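Local coordinates for protein alkyl hydroperoxide reductase/ Thiol specific antioxidant/ Mal allergen (Burkholderia ambifaria, PDB 5ENU) that probably reduces hydrogen peroxide and organic hydroperoxides at the expense of thiols, as a peroxiredoxin of the AhpC/TSA family, at residues 42-45 with 51-54; 101-106 with 121-126. All blocks are in the same frame, centred on the assembly; numbering follows the deposited sequence. Where two conformers were deposited one is given.

Interaction 1: 42-45 with 51-54; sequences YFYP and GCTT
Cys52 drops its side chain into the angle between Tyr44 and Pro45, where strand 38-43 gives way to loop. With chi1 at -58°, SG stands anti to the carbonyl carbon and leans toward the proline: SG is 3.5 Å from Pro45 CD and 3.6 Å from Pro45 N. The same sulfur lies at the edge of the Tyr44 ring, 5.0 Å from its centroid and 80° off the normal, a sulfur-aromatic contact. One bond back along the side chain, Cys52 CB meets Tyr44 CD2 at 3.6 Å, approaching the ring obliquely. Tyr44 reaches this place because CG sits between its own N and carbonyl carbon, chi1 61°, which swings the ring out to meet the helix; a hydrogen bond between its OH and Asp47 OD1 holds the far end.

That small knot of carbon and sulfur is the tight part. Toward Tyr42 the two segments draw apart, and water 1 fills in: it donates to Cys52 O at 2.9 Å, hydrogen-bonds Tyr42 OH in the plane of that ring, and rests 3.4 Å above the Tyr44 ring plane, over its centre. Pro45 marks the more open flank, being partly exposed.

Arg127, from strand 120-132, touches Tyr44, Pro45 and Cys52 alike. Pro45, Thr49 and Cys52 have the spacing of the peroxiredoxin PxxxTxxC signature, so Cys52 is probably the peroxidatic cysteine, set in the first turn of the helix that follows a central strand in the thioredoxin fold.

Interaction 2: 101-106 with 121-126; sequences ADEALC and EVRGIE
The segments come nearest at Cys106 and Ile125, whose CA atoms are 7.6 Å apart, and no backbone hydrogen bond joins the opening turn of helix 104-109 to strand 120-132, so the contact is left to side chains. Two of them, Glu103 and Arg123, form a salt bridge. Arg123 runs out extended as far as NE, CG anti to the backbone N (chi1 -167°), and the last torsion turns the guanidinium so that its NE edge meets the carboxylate. The NE to Glu103 OE1 bond is 2.9 Å long and close to straight at 164°; it uses the syn lone pair of OE1 and lies near the guanidinium plane. The two planes are only 13° apart; NE also makes a weak bond to OE2 at 3.2 Å, and NH1 a weak one to OE1 at 3.5 Å.

Glu103 occupies the N-cap position with a left-handed backbone conformation. Just before it, Asp102 OD1 accepts from Ala104 N at 3.2 Å, an Asx turn that ties down the start of the helix.

Deeper in, the contact turns apolar. Ile125 sends CD1 to within 3.7 Å of Cys106 SG, both residues being buried.

Arg78 bridges the two segments: its NH1 makes a salt bridge with Glu103 OE2 while its NH2 bonds Arg123 O, so the carboxylate is shared between two arginines. Ile112, on the adjoining antiparallel strand 112-117, touches Glu103, Cys106 and Arg123, and Phe43 of strand 38-43 packs against Cys106.

How the interactions relate
The centres of the two interactions lie about 14 Å apart, yet they meet across neighbouring strands 38-43 and 120-132 of one sheet. Ile125 makes the join: its CD1 is 3.7 Å from Tyr44 O, and its O is 3.8 Å from Pro45 CG. Phe43 adds a second link, with CE2 4.0 Å from Cys106 N. The probable active site belongs to interaction 1; interaction 2 borders it, since strand 120-132 runs on from Ile125 to Arg127, which touches Cys52. The two cysteines stay well separated, Cys52 SG and Cys106 SG being 11.8 Å apart, and the salt bridge of 101-106 with 121-126 stands farther out.

Interaction 1: 42-45 with 51-54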
loop_
_atom_site.group_PDB
_atom_site.type_symbol
_atom_site.label_atom_id
_atom_site.label_comp_id
_atom_site.label_asym_id
_atom_site.label_seq_id
_atom_site.Cartn_x
_atom_site.Cartn_y
_atom_site.Cartn_z
ATOM N N TYR A 42 -1.339 -0.928 0.455
ATOM C CA TYR A 42 -1.049 -1.743 -0.722
ATOM C C TYR A 42 -0.009 -1.047 -1.592
ATOM O O TYR A 42 -0.193 0.121 -1.965
ATOM C CB TYR A 42 -2.308 -2.170 -1.508
ATOM C CG TYR A 42 -2.911 -1.199 -2.513
ATOM C CD1 TYR A 42 -3.908 -0.285 -2.145
ATOM C CD2 TYR A 42 -2.531 -1.246 -3.857
ATOM C CE1 TYR A 42 -4.478 0.579 -3.074
ATOM C CE2 TYR A 42 -3.106 -0.385 -4.801
ATOM C CZ TYR A 42 -4.060 0.541 -4.391
ATOM O OH TYR A 42 -4.660 1.401 -5.294
ATOM N N PHE A 43 1.079 -1.762 -1.886
ATOM C CA PHE A 43 2.149 -1.261 -2.744
ATOM C C PHE A 43 1.931 -1.776 -4.156
ATOM O O PHE A 43 1.655 -2.976 -4.350
ATOM C CB PHE A 43 3.513 -1.763 -2.255
ATOM C CG PHE A 43 3.972 -1.141 -0.959
ATOM C CD1 PHE A 43 3.438 -1.540 0.249
ATOM C CD2 PHE A 43 4.957 -0.150 -0.963
ATOM C CE1 PHE A 43 3.870 -0.968 1.436
ATOM C CE2 PHE A 43 5.403 0.439 0.227
ATOM C CZ PHE A 43 4.844 0.026 1.429
ATOM N N TYR A 44 2.008 -0.866 -5.127
ATOM C CA TYR A 44 1.814 -1.233 -6.523
ATOM C C TYR A 44 2.939 -0.636 -7.358
ATOM O O TYR A 44 3.447 0.442 -7.034
ATOM C CB TYR A 44 0.435 -0.774 -7.045
ATOM C CG TYR A 44 0.205 0.729 -6.993
ATOM C CD1 TYR A 44 -0.231 1.360 -5.818
ATOM C CD2 TYR A 44 0.420 1.519 -8.128
ATOM C CE1 TYR A 44 -0.450 2.739 -5.787
ATOM C CE2 TYR A 44 0.192 2.895 -8.099
ATOM C CZ TYR A 44 -0.239 3.496 -6.932
ATOM O OH TYR A 44 -0.451 4.858 -6.891
ATOM N N PRO A 45 3.388 -1.331 -8.411
ATOM C CA PRO A 45 4.604 -0.870 -9.115
ATOM C C PRO A 45 4.526 0.533 -9.711
ATOM O O PRO A 45 5.490 1.299 -9.555
ATOM C CB PRO A 45 4.825 -1.943 -10.193
ATOM C CG PRO A 45 4.111 -3.157 -9.727
ATOM C CD PRO A 45 3.023 -2.718 -8.760
ATOM N N GLY A 51 -2.150 -3.463 -14.581
ATOM C CA GLY A 51 -2.405 -4.179 -13.340
ATOM C C GLY A 51 -2.665 -3.235 -12.181
ATOM O O GLY A 51 -3.553 -3.480 -11.350
ATOM N N CYS A 52 -1.916 -2.131 -12.116
ATOM C CA CYS A 52 -2.098 -1.175 -11.030
ATOM C C CYS A 52 -3.412 -0.414 -11.173
ATOM O O CYS A 52 -4.042 -0.069 -10.169
ATOM C CB CYS A 52 -0.890 -0.232 -10.978
ATOM S SG CYS A 52 0.655 -1.124 -10.739
ATOM N N THR A 53 -3.876 -0.211 -12.410
ATOM C CA THR A 53 -5.182 0.392 -12.629
ATOM C C THR A 53 -6.288 -0.554 -12.164
ATOM O O THR A 53 -7.196 -0.156 -11.426
ATOM C CB THR A 53 -5.326 0.752 -14.112
ATOM O OG1 THR A 53 -4.334 1.724 -14.460
ATOM C CG2 THR A 53 -6.729 1.299 -14.418
ATOM N N THR A 54 -6.214 -1.827 -12.560
ATOM C CA THR A 54 -7.225 -2.789 -12.117
ATOM C C THR A 54 -7.243 -2.897 -10.594
ATOM O O THR A 54 -8.315 -2.893 -9.975
ATOM C CB THR A 54 -6.968 -4.160 -12.748
ATOM O OG1 THR A 54 -7.019 -4.041 -14.178
ATOM C CG2 THR A 54 -8.010 -5.180 -12.284
HETATM O O HOH W 1 -3.199 1.300 -7.764
#

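Interaction 2: 101-106 with 121-126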
loop_
_atom_site.group_PDB
_atom_site.type_symbol
_atom_site.label_atom_id
_atom_site.label_comp_id
_atom_site.label_asym_id
_atom_site.label_seq_id
_atom_site.Cartn_x
_atom_site.Cartn_y
_atom_site.Cartn_z
ATOM N N ALA A 101 8.423 8.584 -3.232
ATOM C CA ALA A 101 9.512 8.886 -4.168
ATOM C C ALA A 101 10.893 8.636 -3.570
ATOM O O ALA A 101 11.835 8.313 -4.312
ATOM C CB ALA A 101 9.408 10.332 -4.667
ATOM N N ASP A 102 11.053 8.824 -2.253
ATOM C CA ASP A 102 12.351 8.637 -1.609
ATOM C C ASP A 102 12.552 7.232 -1.042
ATOM O O ASP A 102 13.562 6.994 -0.361
ATOM C CB ASP A 102 12.617 9.713 -0.547
ATOM C CG ASP A 102 11.629 9.675 0.599
ATOM O OD1 ASP A 102 10.974 8.631 0.830
ATOM O OD2 ASP A 102 11.533 10.699 1.293
ATOM N N GLU A 103 11.597 6.324 -1.275
ATOM C CA GLU A 103 11.666 4.895 -0.953
ATOM C C GLU A 103 11.655 4.585 0.538
ATOM O O GLU A 103 11.950 3.447 0.918
ATOM C CB GLU A 103 12.826 4.165 -1.641
ATOM C CG GLU A 103 12.510 3.818 -3.064
ATOM C CD GLU A 103 13.567 2.951 -3.749
ATOM O OE1 GLU A 103 14.462 2.397 -3.074
ATOM O OE2 GLU A 103 13.485 2.830 -4.990
ATOM N N ALA A 104 11.325 5.548 1.403
ATOM C CA ALA A 104 11.279 5.258 2.840
ATOM C C ALA A 104 10.337 4.092 3.157
ATOM O O ALA A 104 10.697 3.165 3.901
ATOM C CB ALA A 104 10.881 6.503 3.633
ATOM N N LEU A 105 9.111 4.117 2.621
ATOM C CA LEU A 105 8.179 3.036 2.941
ATOM C C LEU A 105 8.546 1.749 2.214
ATOM O O LEU A 105 8.380 0.658 2.760
ATOM C CB LEU A 105 6.740 3.429 2.616
ATOM C CG LEU A 105 5.960 4.261 3.637
ATOM C CD1 LEU A 105 6.564 5.656 3.800
ATOM C CD2 LEU A 105 4.496 4.339 3.223
ATOM N N CYS A 106 9.037 1.855 0.972
ATOM C CA CYS A 106 9.420 0.640 0.251
ATOM C C CYS A 106 10.540 -0.088 0.973
ATOM O O CYS A 106 10.570 -1.329 1.014
ATOM C CB CYS A 106 9.844 0.978 -1.174
ATOM S SG CYS A 106 8.532 1.453 -2.307
ATOM N N GLU A 121 20.039 -3.976 -14.691
ATOM C CA GLU A 121 19.228 -4.192 -13.506
ATOM C C GLU A 121 18.341 -2.978 -13.305
ATOM O O GLU A 121 18.811 -1.838 -13.382
ATOM C CB GLU A 121 20.106 -4.389 -12.280
ATOM C CG GLU A 121 21.090 -5.514 -12.431
ATOM C CD GLU A 121 21.649 -5.942 -11.105
ATOM O OE1 GLU A 121 20.860 -6.064 -10.141
ATOM O OE2 GLU A 121 22.877 -6.132 -11.018
ATOM N N VAL A 122 17.062 -3.221 -13.059
ATOM C CA VAL A 122 16.082 -2.162 -12.878
ATOM C C VAL A 122 15.508 -2.281 -11.470
ATOM O O VAL A 122 15.206 -3.389 -11.001
ATOM C CB VAL A 122 14.987 -2.231 -13.962
ATOM C CG1 VAL A 122 13.985 -1.102 -13.811
ATOM C CG2 VAL A 122 15.633 -2.192 -15.353
ATOM N N ARG A 123 15.406 -1.149 -10.781
ATOM C CA ARG A 123 14.921 -1.120 -9.402
ATOM C C ARG A 123 13.394 -1.027 -9.406
ATOM O O ARG A 123 12.829 0.026 -9.721
ATOM C CB ARG A 123 15.545 0.064 -8.663
ATOM C CG ARG A 123 15.343 0.007 -7.155
ATOM C CD ARG A 123 15.942 1.241 -6.486
ATOM N NE ARG A 123 16.086 1.046 -5.049
ATOM C CZ ARG A 123 17.092 0.382 -4.495
ATOM N NH1 ARG A 123 17.143 0.219 -3.178
ATOM N NH2 ARG A 123 18.064 -0.123 -5.266
ATOM N N GLY A 124 12.720 -2.134 -9.067
ATOM C CA GLY A 124 11.272 -2.203 -9.080
ATOM C C GLY A 124 10.652 -2.439 -7.706
ATOM O O GLY A 124 11.343 -2.688 -6.714
ATOM N N ILE A 125 9.324 -2.309 -7.663
ATOM C CA ILE A 125 8.484 -2.665 -6.515
ATOM C C ILE A 125 7.842 -4.010 -6.822
ATOM O O ILE A 125 7.284 -4.200 -7.910
ATOM C CB ILE A 125 7.362 -1.620 -6.309
ATOM C CG1 ILE A 125 7.887 -0.334 -5.678
ATOM C CG2 ILE A 125 6.174 -2.204 -5.479
ATOM C CD1 ILE A 125 6.792 0.681 -5.446
ATOM N N GLU A 126 7.883 -4.924 -5.860
ATOM C CA GLU A 126 7.111 -6.154 -5.905
ATOM C C GLU A 126 5.712 -5.855 -5.366
ATOM O O GLU A 126 5.576 -5.423 -4.220
ATOM C CB GLU A 126 7.821 -7.162 -4.997
ATOM C CG GLU A 126 7.177 -8.521 -4.954
ATOM C CD GLU A 126 8.057 -9.572 -4.302
ATOM O OE1 GLU A 126 8.377 -9.444 -3.104
ATOM O OE2 GLU A 126 8.443 -10.522 -5.008
#